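Local coordinates for amino acid ABC superfamily ATP binding cassette transporter, binding protein (Streptococcus pneumoniae, PDB 4H5F) that binds arginine in the crystal and probably delivers amino acids to an ABC transporter as its extracellular solute-binding protein, at residues A[23-28]-A[172-177]; A[119-124]-A[140-145]. One frame throughout, in Å; residues are numbered along the deposited sequence.

How the contacts relate
Contact 1 (23-28 with 172-177) is buried near the middle of the chain and borders the bound arginine: E26 takes a hydrogen bond from the ligand's guanidinium group, and D171, just ahead of helix 172-181, is also hydrogen-bonded to the ligand. Contact 2 (119-124 with 140-145) is plain packing much farther out, its centre about 24 Å from the chain centre. The two centres are about 25 Å apart and the nearest atoms about 12 Å. Both segments of contact 2 fall between those of contact 1 in the chain. In the five-stranded sheet, strand 167-171 leads into contact 1, while the adjacent strand 125-129 and, beyond it, the outermost strand 146-150 follow the segments of contact 2.

Contact 1: residues A[23-28]-A[172-177]; sequences APFEFQ and EPVALS. With ARG (arginine), chain U.
A23 meets the first turn of helix 172-181 through its carbonyl: A23 O accepts a CA-H...O contact from V174 CA at 3.2 Å, with 150° at the hydrogen. Both methyls of V174 lie close to the same oxygen, and a water donates to it and, more weakly, to V174 O, bridging loop and helix. A23 CB rests on one face of the F27 ring, offset toward its rim. A cis peptide leads into P24, whose ring crosses that of P173 at about a right angle; P24 CD approaches P173 O to 3.4 Å and P173 CB to 4.0 Å. F25 CG stands anti to the carbonyl carbon (chi1 -66°), and the ring turns an edge to V174: F25 CD2 meets V174 CG2 near the ring plane at 3.9 Å, while P173 CB comes to F25 CE2 obliquely. E26 turns to the ligand instead. Its chain bends at chi2 (-92°), and E26 OE2 accepts a hydrogen bond from NH2 of the bound arginine at 2.9 Å. D41 brings a second carboxylate close to E26, which would probably favour a cationic ligand group here. Helix 227-237 packs on P24, F25 and F27, F27 pairs with V38 of the neighbouring strand, and strands 103-108 and 185-187 touch A175 of the helix.

Contact 2: residues A[119-124]-A[140-145]; sequences TSLESA and EQLPKA
L142 fits its two methyls against two consecutive residues, L121 and E122, and crosses both side chains at about a right angle. One branch, L142 CD1, meets L121 CD1 at 3.8 Å and also lies 4.0 Å from L121 CB, so it touches the leucine both at a branch end and near its root. The other branch, L142 CD2, comes within 3.6 Å of E122 CG. The aliphatic part of the glutamate thus does the packing; its carboxylate lies farther along, with E122 OE2 4.2 Å from the same L142 methyl. E122 starts with CG anti to the carbonyl carbon (chi1 -71°) and runs extended beyond it (chi2 168°), which lays its methylene across the leucine and carries the charged end onward. Beside these side chains the backbones come closest at E122 and A145. A145 CA points a CA-H...O contact at E122 O, 3.4 Å away, while A145 CB packs about equally against the carbonyl oxygens of L121 and E122. E122 O also lies near K144 O, but both are acceptors and make no bond. Each side of the interface is shaped by a type I beta turn: L121 to A124 is closed by A124 N on L121 O, and L142 to A145 by A145 N on L142 O. L142 is the first residue to leave helical geometry after helix 133-141, and its turn leads into strand 146-150. The turn from L121 to A124 leads into strand 125-129, the strand next to the outermost one, whose I126 touches L121, L142 and A145 and so joins both turns to the five-stranded sheet.

Contact 1: residues A[23-28]-A[172-177]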
loop_
_atom_site.group_PDB
_atom_site.type_symbol
_atom_site.label_atom_id
_atom_site.label_comp_id
_atom_site.label_asym_id
_atom_site.label_seq_id
_atom_site.Cartn_x
_atom_site.Cartn_y
_atom_site.Cartn_z
ATOM N N ALA A 23 -2.738 -5.625 4.201
ATOM C CA ALA A 23 -1.733 -6.437 4.879
ATOM C C ALA A 23 -0.770 -6.981 3.852
ATOM O O ALA A 23 -1.217 -7.495 2.834
ATOM C CB ALA A 23 -2.417 -7.600 5.631
ATOM N N PRO A 24 0.552 -6.940 4.124
ATOM C CA PRO A 24 1.271 -6.628 5.370
ATOM C C PRO A 24 1.706 -5.175 5.548
ATOM O O PRO A 24 2.326 -4.853 6.558
ATOM C CB PRO A 24 2.517 -7.493 5.237
ATOM C CG PRO A 24 2.811 -7.415 3.799
ATOM C CD PRO A 24 1.473 -7.484 3.116
ATOM N N PHE A 25 1.400 -4.311 4.590
ATOM C CA PHE A 25 1.729 -2.895 4.721
ATOM C C PHE A 25 0.954 -2.218 5.867
ATOM O O PHE A 25 1.559 -1.649 6.785
ATOM C CB PHE A 25 1.494 -2.151 3.392
ATOM C CG PHE A 25 2.413 -2.578 2.297
ATOM C CD1 PHE A 25 3.692 -2.065 2.211
ATOM C CD2 PHE A 25 1.996 -3.502 1.355
ATOM C CE1 PHE A 25 4.537 -2.472 1.201
ATOM C CE2 PHE A 25 2.824 -3.905 0.344
ATOM C CZ PHE A 25 4.105 -3.398 0.265
ATOM N N GLU A 26 -0.376 -2.253 5.805
ATOM C CA GLU A 26 -1.204 -1.699 6.876
ATOM C C GLU A 26 -2.548 -2.369 6.925
ATOM O O GLU A 26 -3.160 -2.614 5.891
ATOM C CB GLU A 26 -1.400 -0.185 6.748
ATOM C CG GLU A 26 -1.881 0.286 5.392
ATOM C CD GLU A 26 -0.729 0.637 4.498
ATOM O OE1 GLU A 26 0.319 1.040 5.028
ATOM O OE2 GLU A 26 -0.848 0.511 3.269
ATOM N N PHE A 27 -3.007 -2.658 8.137
ATOM C CA PHE A 27 -4.226 -3.432 8.332
ATOM C C PHE A 27 -4.655 -3.356 9.780
ATOM O O PHE A 27 -3.947 -2.803 10.609
ATOM C CB PHE A 27 -4.066 -4.894 7.839
ATOM C CG PHE A 27 -3.030 -5.722 8.592
ATOM C CD1 PHE A 27 -1.674 -5.606 8.318
ATOM C CD2 PHE A 27 -3.425 -6.658 9.535
ATOM C CE1 PHE A 27 -0.738 -6.376 8.981
ATOM C CE2 PHE A 27 -2.483 -7.422 10.209
ATOM C CZ PHE A 27 -1.148 -7.288 9.926
ATOM N N GLN A 28 -5.826 -3.896 10.081
ATOM C CA GLN A 28 -6.346 -3.848 11.435
ATOM C C GLN A 28 -6.187 -5.170 12.180
ATOM O O GLN A 28 -6.383 -6.239 11.605
ATOM C CB GLN A 28 -7.799 -3.419 11.401
ATOM C CG GLN A 28 -7.938 -2.025 10.887
ATOM C CD GLN A 28 -9.344 -1.705 10.543
ATOM O OE1 GLN A 28 -9.693 -1.593 9.369
ATOM N NE2 GLN A 28 -10.178 -1.560 11.561
ATOM N N GLU A 172 2.106 -7.406 -4.826
ATOM C CA GLU A 172 2.360 -8.815 -4.555
ATOM C C GLU A 172 2.424 -9.216 -3.074
ATOM O O GLU A 172 1.929 -10.287 -2.715
ATOM C CB GLU A 172 3.618 -9.316 -5.281
ATOM C CG GLU A 172 4.003 -10.739 -4.887
ATOM C CD GLU A 172 5.086 -11.321 -5.756
ATOM O OE1 GLU A 172 6.266 -10.959 -5.570
ATOM O OE2 GLU A 172 4.755 -12.142 -6.635
ATOM N N PRO A 173 3.044 -8.387 -2.212
ATOM C CA PRO A 173 3.068 -8.819 -0.810
ATOM C C PRO A 173 1.666 -8.987 -0.216
ATOM O O PRO A 173 1.477 -9.826 0.674
ATOM C CB PRO A 173 3.823 -7.681 -0.113
ATOM C CG PRO A 173 4.753 -7.178 -1.167
ATOM C CD PRO A 173 3.960 -7.256 -2.447
ATOM N N VAL A 174 0.704 -8.211 -0.711
ATOM C CA VAL A 174 -0.674 -8.308 -0.258
ATOM C C VAL A 174 -1.353 -9.576 -0.784
ATOM O O VAL A 174 -2.098 -10.241 -0.054
ATOM C CB VAL A 174 -1.482 -7.070 -0.676
ATOM C CG1 VAL A 174 -2.893 -7.150 -0.130
ATOM C CG2 VAL A 174 -0.797 -5.821 -0.176
ATOM N N ALA A 175 -1.099 -9.906 -2.048
ATOM C CA ALA A 175 -1.631 -11.128 -2.646
ATOM C C ALA A 175 -1.063 -12.374 -1.947
ATOM O O ALA A 175 -1.769 -13.349 -1.714
ATOM C CB ALA A 175 -1.333 -11.155 -4.130
ATOM N N LEU A 176 0.212 -12.320 -1.592
ATOM C CA LEU A 176 0.873 -13.421 -0.904
ATOM C C LEU A 176 0.353 -13.596 0.507
ATOM O O LEU A 176 0.340 -14.698 1.048
ATOM C CB LEU A 176 2.372 -13.172 -0.865
ATOM C CG LEU A 176 3.028 -13.381 -2.219
ATOM C CD1 LEU A 176 4.499 -12.989 -2.185
ATOM C CD2 LEU A 176 2.870 -14.831 -2.609
ATOM N N SER A 177 -0.072 -12.497 1.105
ATOM C CA SER A 177 -0.613 -12.532 2.443
ATOM C C SER A 177 -2.003 -13.171 2.444
ATOM O O SER A 177 -2.267 -14.085 3.236
ATOM C CB SER A 177 -0.656 -11.123 3.026
ATOM O OG SER A 177 -0.841 -11.188 4.425
HETATM N N ARG U . 0.884 0.681 -4.664
HETATM C CA ARG U . -0.395 1.071 -5.226
HETATM C C ARG U . -0.461 2.563 -5.476
HETATM O O ARG U . -1.341 3.036 -6.183
HETATM C CB ARG U . -1.554 0.627 -4.324
HETATM C CG ARG U . -1.392 0.987 -2.856
HETATM C CD ARG U . -2.710 0.772 -2.093
HETATM N NE ARG U . -2.538 0.940 -0.653
HETATM C CZ ARG U . -3.470 0.668 0.254
HETATM N NH1 ARG U . -4.653 0.209 -0.124
HETATM N NH2 ARG U . -3.214 0.848 1.547
HETATM O OXT ARG U . 0.354 3.343 -4.992
HETATM O O HOH W 1 -3.580 -9.169 2.817
#

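Contact 2: residues A[119-124]-A[140-145]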
loop_
_atom_site.group_PDB
_atom_site.type_symbol
_atom_site.label_atom_id
_atom_site.label_comp_id
_atom_site.label_asym_id
_atom_site.label_seq_id
_atom_site.Cartn_x
_atom_site.Cartn_y
_atom_site.Cartn_z
ATOM N N THR A 119 -4.215 -13.305 -22.229
ATOM C CA THR A 119 -5.368 -13.768 -22.987
ATOM C C THR A 119 -6.473 -14.321 -22.084
ATOM O O THR A 119 -7.659 -14.084 -22.312
ATOM C CB THR A 119 -4.910 -14.820 -24.008
ATOM O OG1 THR A 119 -4.002 -14.196 -24.920
ATOM C CG2 THR A 119 -6.084 -15.394 -24.780
ATOM N N SER A 120 -6.067 -15.061 -21.055
ATOM C CA SER A 120 -6.984 -15.629 -20.064
ATOM C C SER A 120 -7.725 -14.560 -19.245
ATOM O O SER A 120 -8.908 -14.716 -18.935
ATOM C CB SER A 120 -6.207 -16.551 -19.115
ATOM O OG SER A 120 -5.152 -15.853 -18.455
ATOM N N LEU A 121 -7.022 -13.480 -18.900
ATOM C CA LEU A 121 -7.603 -12.376 -18.129
ATOM C C LEU A 121 -8.575 -11.528 -18.929
ATOM O O LEU A 121 -9.494 -10.958 -18.354
ATOM C CB LEU A 121 -6.508 -11.455 -17.591
ATOM C CG LEU A 121 -5.529 -11.940 -16.527
ATOM C CD1 LEU A 121 -4.498 -10.860 -16.259
ATOM C CD2 LEU A 121 -6.276 -12.295 -15.278
ATOM N N GLU A 122 -8.363 -11.425 -20.245
ATOM C CA GLU A 122 -9.149 -10.522 -21.105
ATOM C C GLU A 122 -10.652 -10.767 -21.103
ATOM O O GLU A 122 -11.431 -9.847 -21.354
ATOM C CB GLU A 122 -8.643 -10.563 -22.543
ATOM C CG GLU A 122 -7.292 -9.910 -22.721
ATOM C CD GLU A 122 -6.679 -10.207 -24.072
ATOM O OE1 GLU A 122 -7.405 -10.732 -24.948
ATOM O OE2 GLU A 122 -5.470 -9.920 -24.252
ATOM N N SER A 123 -11.064 -11.999 -20.826
ATOM C CA SER A 123 -12.482 -12.328 -20.818
ATOM C C SER A 123 -12.988 -12.534 -19.395
ATOM O O SER A 123 -14.168 -12.795 -19.171
ATOM C CB SER A 123 -12.753 -13.563 -21.677
ATOM O OG SER A 123 -11.832 -14.596 -21.377
ATOM N N ALA A 124 -12.079 -12.398 -18.439
ATOM C CA ALA A 124 -12.419 -12.534 -17.033
ATOM C C ALA A 124 -12.888 -11.222 -16.442
ATOM O O ALA A 124 -12.630 -10.150 -16.976
ATOM C CB ALA A 124 -11.228 -13.015 -16.264
ATOM N N GLU A 140 -4.875 0.322 -18.860
ATOM C CA GLU A 140 -3.906 0.581 -19.929
ATOM C C GLU A 140 -3.548 -0.653 -20.765
ATOM O O GLU A 140 -3.518 -0.592 -21.993
ATOM C CB GLU A 140 -2.634 1.210 -19.349
ATOM C CG GLU A 140 -2.822 2.652 -18.884
ATOM C CD GLU A 140 -1.604 3.241 -18.159
ATOM O OE1 GLU A 140 -0.567 2.545 -18.017
ATOM O OE2 GLU A 140 -1.691 4.415 -17.727
ATOM N N GLN A 141 -3.290 -1.775 -20.106
ATOM C CA GLN A 141 -2.815 -2.956 -20.810
ATOM C C GLN A 141 -3.904 -3.959 -21.188
ATOM O O GLN A 141 -3.747 -4.719 -22.141
ATOM C CB GLN A 141 -1.723 -3.636 -19.994
ATOM C CG GLN A 141 -0.579 -2.716 -19.676
ATOM C CD GLN A 141 0.444 -3.370 -18.820
ATOM O OE1 GLN A 141 0.793 -4.525 -19.035
ATOM N NE2 GLN A 141 0.938 -2.644 -17.830
ATOM N N LEU A 142 -5.007 -3.965 -20.447
ATOM C CA LEU A 142 -6.117 -4.860 -20.764
ATOM C C LEU A 142 -7.439 -4.096 -20.916
ATOM O O LEU A 142 -8.393 -4.379 -20.198
ATOM C CB LEU A 142 -6.262 -5.926 -19.671
ATOM C CG LEU A 142 -5.130 -6.933 -19.468
ATOM C CD1 LEU A 142 -5.288 -7.644 -18.140
ATOM C CD2 LEU A 142 -5.119 -7.937 -20.605
ATOM N N PRO A 143 -7.509 -3.144 -21.864
ATOM C CA PRO A 143 -8.677 -2.249 -21.990
ATOM C C PRO A 143 -10.015 -2.918 -22.364
ATOM O O PRO A 143 -11.070 -2.280 -22.226
ATOM C CB PRO A 143 -8.248 -1.286 -23.097
ATOM C CG PRO A 143 -7.296 -2.095 -23.926
ATOM C CD PRO A 143 -6.531 -2.920 -22.942
ATOM N N LYS A 144 -9.966 -4.168 -22.821
ATOM C CA LYS A 144 -11.162 -4.937 -23.179
ATOM C C LYS A 144 -11.548 -5.983 -22.118
ATOM O O LYS A 144 -12.543 -6.698 -22.269
ATOM C CB LYS A 144 -10.991 -5.591 -24.560
ATOM C CG LYS A 144 -11.714 -4.856 -25.702
ATOM C CD LYS A 144 -11.283 -3.386 -25.827
ATOM C CE LYS A 144 -12.279 -2.562 -26.646
ATOM N NZ LYS A 144 -11.917 -1.125 -26.642
ATOM N N ALA A 145 -10.750 -6.070 -21.054
ATOM C CA ALA A 145 -11.109 -6.828 -19.860
ATOM C C ALA A 145 -12.171 -6.048 -19.086
ATOM O O ALA A 145 -12.180 -4.819 -19.094
ATOM C CB ALA A 145 -9.888 -7.060 -18.990
#